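Local coordinates for botulinum neurotoxin type C1 (Clostridium botulinum, PDB 3N7K), which probably binds gangliosides on nerve cells through the receptor-binding domain of its heavy chain, the part present in this crystal, at residues 16-21 / 32-37; 204-209 / 225-230. All coordinates share one frame; numbering follows the deposited sequence.

Contact 1. Residues 16-21 / 32-37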
loop_
_atom_site.group_PDB
_atom_site.type_symbol
_atom_site.label_atom_id
_atom_site.label_comp_id
_atom_site.label_asym_id
_atom_site.label_seq_id
_atom_site.Cartn_x
_atom_site.Cartn_y
_atom_site.Cartn_z
ATOM N N ASN A 16 -6.845 2.808 -24.263
ATOM C CA ASN A 16 -6.191 3.868 -23.517
ATOM C C ASN A 16 -7.432 4.702 -23.269
ATOM O O ASN A 16 -7.401 5.944 -23.228
ATOM C CB ASN A 16 -5.205 4.656 -24.377
ATOM C CG ASN A 16 -4.457 5.707 -23.575
ATOM O OD1 ASN A 16 -3.556 5.384 -22.798
ATOM N ND2 ASN A 16 -4.843 6.973 -23.742
ATOM N N THR A 17 -8.538 3.978 -23.137
ATOM C CA THR A 17 -9.846 4.563 -22.922
ATOM C C THR A 17 -10.515 3.920 -21.699
ATOM O O THR A 17 -10.289 2.749 -21.402
ATOM C CB THR A 17 -10.711 4.361 -24.203
ATOM O OG1 THR A 17 -12.060 4.767 -23.961
ATOM C CG2 THR A 17 -10.689 2.903 -24.632
ATOM N N LEU A 18 -11.310 4.701 -20.974
ATOM C CA LEU A 18 -12.024 4.189 -19.809
ATOM C C LEU A 18 -13.433 3.774 -20.264
ATOM O O LEU A 18 -14.154 4.569 -20.882
ATOM C CB LEU A 18 -12.107 5.269 -18.724
ATOM C CG LEU A 18 -10.837 5.629 -17.933
ATOM C CD1 LEU A 18 -11.082 6.905 -17.110
ATOM C CD2 LEU A 18 -10.437 4.467 -17.023
ATOM N N VAL A 19 -13.828 2.537 -19.964
ATOM C CA VAL A 19 -15.138 2.035 -20.393
ATOM C C VAL A 19 -15.825 1.091 -19.417
ATOM O O VAL A 19 -15.207 0.590 -18.482
ATOM C CB VAL A 19 -15.015 1.280 -21.721
ATOM C CG1 VAL A 19 -14.696 2.253 -22.844
ATOM C CG2 VAL A 19 -13.930 0.220 -21.603
ATOM N N ASP A 20 -17.108 0.836 -19.647
ATOM C CA ASP A 20 -17.836 -0.071 -18.779
ATOM C C ASP A 20 -17.813 -1.486 -19.334
ATOM O O ASP A 20 -18.601 -1.815 -20.221
ATOM C CB ASP A 20 -19.292 0.350 -18.629
ATOM C CG ASP A 20 -20.036 -0.536 -17.659
ATOM O OD1 ASP A 20 -21.278 -0.672 -17.779
ATOM O OD2 ASP A 20 -19.366 -1.097 -16.764
ATOM N N THR A 21 -16.927 -2.329 -18.807
ATOM C CA THR A 21 -16.844 -3.717 -19.275
ATOM C C THR A 21 -17.880 -4.657 -18.641
ATOM O O THR A 21 -17.858 -5.858 -18.897
ATOM C CB THR A 21 -15.471 -4.327 -18.996
ATOM O OG1 THR A 21 -15.439 -4.808 -17.651
ATOM C CG2 THR A 21 -14.388 -3.296 -19.176
ATOM N N GLY A 32 -10.696 17.049 -18.742
ATOM C CA GLY A 32 -9.500 17.628 -18.161
ATOM C C GLY A 32 -8.310 16.696 -18.114
ATOM O O GLY A 32 -8.152 15.821 -18.964
ATOM N N ASP A 33 -7.468 16.885 -17.105
ATOM C CA ASP A 33 -6.278 16.072 -16.947
ATOM C C ASP A 33 -6.523 14.754 -16.225
ATOM O O ASP A 33 -6.430 14.678 -14.997
ATOM C CB ASP A 33 -5.200 16.876 -16.218
ATOM C CG ASP A 33 -3.867 16.148 -16.159
ATOM O OD1 ASP A 33 -2.826 16.807 -15.938
ATOM O OD2 ASP A 33 -3.857 14.912 -16.329
ATOM N N VAL A 34 -6.841 13.718 -16.999
ATOM C CA VAL A 34 -7.066 12.375 -16.462
ATOM C C VAL A 34 -5.968 11.486 -17.034
ATOM O O VAL A 34 -5.953 11.196 -18.224
ATOM C CB VAL A 34 -8.431 11.775 -16.892
ATOM C CG1 VAL A 34 -8.596 10.401 -16.264
ATOM C CG2 VAL A 34 -9.579 12.680 -16.472
ATOM N N GLN A 35 -5.051 11.051 -16.184
ATOM C CA GLN A 35 -3.949 10.215 -16.623
ATOM C C GLN A 35 -4.234 8.711 -16.511
ATOM O O GLN A 35 -4.537 8.204 -15.429
ATOM C CB GLN A 35 -2.700 10.564 -15.813
ATOM C CG GLN A 35 -1.449 10.674 -16.660
ATOM C CD GLN A 35 -1.489 11.870 -17.606
ATOM O OE1 GLN A 35 -1.006 11.798 -18.743
ATOM N NE2 GLN A 35 -2.053 12.980 -17.133
ATOM N N LEU A 36 -4.143 8.001 -17.632
ATOM C CA LEU A 36 -4.366 6.554 -17.634
ATOM C C LEU A 36 -3.002 5.892 -17.630
ATOM O O LEU A 36 -2.043 6.447 -18.167
ATOM C CB LEU A 36 -5.120 6.108 -18.885
ATOM C CG LEU A 36 -6.514 6.682 -19.107
ATOM C CD1 LEU A 36 -7.086 6.098 -20.386
ATOM C CD2 LEU A 36 -7.400 6.358 -17.923
ATOM N N ASN A 37 -2.919 4.711 -17.030
ATOM C CA ASN A 37 -1.666 3.974 -16.953
ATOM C C ASN A 37 -1.667 2.845 -17.991
ATOM O O ASN A 37 -2.556 1.996 -17.997
ATOM C CB ASN A 37 -1.500 3.421 -15.533
ATOM C CG ASN A 37 -0.208 2.653 -15.343
ATOM O OD1 ASN A 37 0.139 2.277 -14.219
ATOM N ND2 ASN A 37 0.508 2.408 -16.436
#
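L36 reaches across to L18, and this pair of leucines makes the main apolar touch between 16-21 and 32-37. Methyl CD2 of L36 settles against the branch of L18, 3.5 Å from its CG, and both L18 methyls follow closely. One methyl is thus met by a whole isopropyl fork, the two side chains crossing at a slant. The other methyl of L36, CD1, turns to the start of the first segment, where the model brings it too near N16 O, so its exact placing is doubtful. Its approaches to T17 N, at 3.8 Å, and to N16 ND2, at 4.1 Å, are equally approximate. With CG anti to the backbone N (chi1 -176°), the amide of N16 swings back toward L36 although its CB points neither at 32-37 nor away from it. V34 adds a looser touch, its CG1 4.4 Å from L18 CD1. V34 and L36, two residues apart, both turn their CB toward 16-21, while Q35 between them bonds through its backbone to K45.

Outside the pair, L18 also rests on L11, F44 and V56, and L36 on N13 and F44, so F44 is shared by both leucines. Strand 18-20 pairs with 7-13 and strand 35-36 with 44-47, which places the two short strands on separate neighbours of one antiparallel sheet in the N-terminal, concanavalin-like half of the domain.

The buried leucine L18 thus meets a partly exposed one near the protein surface. With aliphatic carbons making the closest sound touches, the pairing relies on dispersion and on shielding from water; it sets no directional bond between the segments and leaves their backbone hydrogen bonding to the neighbouring strands.

Contact 2. Residues 204-209 / 225-230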
loop_
_atom_site.group_PDB
_atom_site.type_symbol
_atom_site.label_atom_id
_atom_site.label_comp_id
_atom_site.label_asym_id
_atom_site.label_seq_id
_atom_site.Cartn_x
_atom_site.Cartn_y
_atom_site.Cartn_z
ATOM N N TRP A 204 -5.492 7.846 -7.403
ATOM C CA TRP A 204 -5.398 6.799 -8.422
ATOM C C TRP A 204 -6.521 5.804 -8.222
ATOM O O TRP A 204 -6.750 5.353 -7.108
ATOM C CB TRP A 204 -4.071 6.054 -8.309
ATOM C CG TRP A 204 -2.877 6.815 -8.791
ATOM C CD1 TRP A 204 -2.242 6.674 -9.994
ATOM C CD2 TRP A 204 -2.125 7.777 -8.053
ATOM N NE1 TRP A 204 -1.136 7.480 -10.044
ATOM C CE2 TRP A 204 -1.038 8.169 -8.865
ATOM C CE3 TRP A 204 -2.259 8.345 -6.777
ATOM C CZ2 TRP A 204 -0.087 9.106 -8.442
ATOM C CZ3 TRP A 204 -1.320 9.271 -6.357
ATOM C CH2 TRP A 204 -0.244 9.643 -7.188
ATOM N N ILE A 205 -7.212 5.452 -9.299
ATOM C CA ILE A 205 -8.311 4.493 -9.216
ATOM C C ILE A 205 -8.118 3.335 -10.193
ATOM O O ILE A 205 -7.590 3.513 -11.291
ATOM C CB ILE A 205 -9.673 5.176 -9.492
ATOM C CG1 ILE A 205 -9.906 6.282 -8.457
ATOM C CG2 ILE A 205 -10.812 4.143 -9.446
ATOM C CD1 ILE A 205 -9.946 5.788 -7.038
ATOM N N ARG A 206 -8.569 2.153 -9.788
ATOM C CA ARG A 206 -8.416 0.954 -10.591
ATOM C C ARG A 206 -9.509 -0.053 -10.278
ATOM O O ARG A 206 -9.808 -0.330 -9.111
ATOM C CB ARG A 206 -7.068 0.312 -10.293
ATOM C CG ARG A 206 -7.129 -1.174 -10.389
ATOM C CD ARG A 206 -6.108 -1.865 -9.541
ATOM N NE ARG A 206 -6.212 -3.297 -9.772
ATOM C CZ ARG A 206 -5.543 -4.225 -9.099
ATOM N NH1 ARG A 206 -5.717 -5.507 -9.401
ATOM N NH2 ARG A 206 -4.706 -3.880 -8.130
ATOM N N ASP A 207 -10.086 -0.613 -11.336
ATOM C CA ASP A 207 -11.155 -1.607 -11.238
ATOM C C ASP A 207 -12.282 -1.226 -10.294
ATOM O O ASP A 207 -12.478 -1.865 -9.263
ATOM C CB ASP A 207 -10.590 -2.962 -10.815
ATOM C CG ASP A 207 -9.594 -3.513 -11.815
ATOM O OD1 ASP A 207 -9.908 -3.502 -13.024
ATOM O OD2 ASP A 207 -8.509 -3.964 -11.383
ATOM N N PHE A 208 -13.017 -0.182 -10.656
ATOM C CA PHE A 208 -14.137 0.260 -9.854
ATOM C C PHE A 208 -15.338 -0.583 -10.269
ATOM O O PHE A 208 -15.719 -0.583 -11.431
ATOM C CB PHE A 208 -14.430 1.737 -10.107
ATOM C CG PHE A 208 -15.604 2.254 -9.328
ATOM C CD1 PHE A 208 -15.447 2.710 -8.031
ATOM C CD2 PHE A 208 -16.880 2.276 -9.896
ATOM C CE1 PHE A 208 -16.547 3.186 -7.315
ATOM C CE2 PHE A 208 -17.982 2.749 -9.183
ATOM C CZ PHE A 208 -17.818 3.202 -7.898
ATOM N N TYR A 209 -15.930 -1.299 -9.314
ATOM C CA TYR A 209 -17.070 -2.159 -9.597
ATOM C C TYR A 209 -18.264 -1.867 -8.700
ATOM O O TYR A 209 -18.122 -1.286 -7.617
ATOM C CB TYR A 209 -16.706 -3.632 -9.381
ATOM C CG TYR A 209 -15.527 -4.187 -10.152
ATOM C CD1 TYR A 209 -15.033 -5.458 -9.849
ATOM C CD2 TYR A 209 -14.886 -3.447 -11.151
ATOM C CE1 TYR A 209 -13.936 -5.981 -10.500
ATOM C CE2 TYR A 209 -13.775 -3.962 -11.821
ATOM C CZ TYR A 209 -13.303 -5.237 -11.486
ATOM O OH TYR A 209 -12.201 -5.775 -12.123
ATOM N N ASN A 225 -8.219 -10.755 -4.098
ATOM C CA ASN A 225 -7.051 -11.372 -4.702
ATOM C C ASN A 225 -7.274 -11.545 -6.194
ATOM O O ASN A 225 -6.340 -11.467 -6.977
ATOM C CB ASN A 225 -6.777 -12.730 -4.049
ATOM C CG ASN A 225 -6.713 -12.645 -2.528
ATOM O OD1 ASN A 225 -7.676 -12.976 -1.833
ATOM N ND2 ASN A 225 -5.580 -12.182 -2.007
ATOM N N SER A 226 -8.526 -11.776 -6.571
ATOM C CA SER A 226 -8.940 -11.967 -7.961
ATOM C C SER A 226 -8.114 -11.147 -8.945
ATOM O O SER A 226 -7.702 -11.638 -10.002
ATOM C CB SER A 226 -10.423 -11.603 -8.093
ATOM O OG SER A 226 -10.836 -11.513 -9.446
ATOM N N LEU A 227 -7.894 -9.887 -8.600
ATOM C CA LEU A 227 -7.107 -8.989 -9.429
ATOM C C LEU A 227 -5.998 -8.436 -8.566
ATOM O O LEU A 227 -6.163 -7.409 -7.923
ATOM C CB LEU A 227 -7.966 -7.839 -9.983
ATOM C CG LEU A 227 -9.137 -7.213 -9.212
ATOM C CD1 LEU A 227 -10.235 -8.237 -9.120
ATOM C CD2 LEU A 227 -8.734 -6.739 -7.830
ATOM N N GLN A 228 -4.868 -9.128 -8.549
ATOM C CA GLN A 228 -3.736 -8.703 -7.744
ATOM C C GLN A 228 -2.677 -9.767 -7.923
ATOM O O GLN A 228 -2.996 -10.950 -7.907
ATOM C CB GLN A 228 -4.159 -8.654 -6.285
ATOM C CG GLN A 228 -3.339 -7.775 -5.384
ATOM C CD GLN A 228 -3.893 -7.783 -3.971
ATOM O OE1 GLN A 228 -5.108 -7.711 -3.768
ATOM N NE2 GLN A 228 -3.008 -7.865 -2.986
ATOM N N TYR A 229 -1.428 -9.364 -8.119
ATOM C CA TYR A 229 -0.367 -10.346 -8.271
ATOM C C TYR A 229 0.258 -10.556 -6.914
ATOM O O TYR A 229 1.323 -10.033 -6.596
ATOM C CB TYR A 229 0.671 -9.890 -9.292
ATOM C CG TYR A 229 0.143 -9.939 -10.703
ATOM C CD1 TYR A 229 -0.558 -8.861 -11.243
ATOM C CD2 TYR A 229 0.264 -11.099 -11.472
ATOM C CE1 TYR A 229 -1.131 -8.937 -12.511
ATOM C CE2 TYR A 229 -0.307 -11.187 -12.738
ATOM C CZ TYR A 229 -1.003 -10.104 -13.248
ATOM O OH TYR A 229 -1.598 -10.192 -14.480
ATOM N N THR A 230 -0.456 -11.335 -6.115
ATOM C CA THR A 230 -0.080 -11.673 -4.756
ATOM C C THR A 230 1.400 -12.030 -4.594
ATOM O O THR A 230 2.013 -11.730 -3.565
ATOM C CB THR A 230 -0.954 -12.851 -4.263
ATOM O OG1 THR A 230 -0.426 -14.089 -4.760
ATOM C CG2 THR A 230 -2.390 -12.694 -4.783
#
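R206 runs from the strand to L227, and its side chain makes the polar part of the contact. Its CB points toward 225-230, and from CG to NE the chain is extended (chi3 -177°), carrying the guanidinium across the gap. NE is the first polar atom on the way: it donates to D207 OD2 at 2.9 Å in a salt bridge, using the anti side of the carboxylate from somewhat out of its plane, while the oxygen stays near the guanidinium plane. Next, CZ passes 3.5 Å from L227 O. NH1 then donates to the same carbonyl oxygen, L227 O, although the modelled separation of 2.4 Å is too short to be taken literally and the N-H approach is strongly bent, at 118°. NH2 stays farther from L227 O than NH1 does. The oxygen stands obliquely to the guanidinium, whereas Q228 N lies at its edge, 3.8 Å from NH1. NH1 also touches apolar atoms, with L227 CB at 3.3 Å and L227 CD2 at 3.6 Å.

The positive phi of D207 (48°) is consistent with a break in the strand's alternation, R206 and D207 in succession both turning toward 225-230. Its carboxylate slides past L227, OD2 lying 4.0 Å from L227 CG, and probably steadies the arginine's charge. Y209 closes the other end, its OH 4.4 Å from L227 CD1, while D207 O sits over one ring face near the rim.

Around them, W78 of strand 72-81 makes a cation-pi contact with R206 and is also touched by L227 and Q228. Strand 202-211 bonds to 72-81 through R206 and Y209, and through I205 and F208 to strands 44-47 and 7-13. The contact therefore ties the chain that follows helix 217-226, on its way to the C-terminal trefoil half, to the sheet of the N-terminal half.

Overall arrangement
Both contacts draw on the same antiparallel sheet; their centres lie about 15 Å apart, with about 6 Å between nearest atoms. Contact 1 is the more superficial, its centre about 22 Å from the centre of the chain, and brings two short strands and their flanking residues together through leucine and valine methyls. Contact 2, its centre about 12 Å from the chain's centre, is partly buried and mixed: an arginine, held by its own neighbour's carboxylate, reaches a backbone carbonyl in a bond modelled too short to trust in detail, beside a leucine. Strand 202-211 links the settings, since its neighbours 7-13 and 44-47 partner the strands of contact 1. Only contact 2 involves the connection into the trefoil.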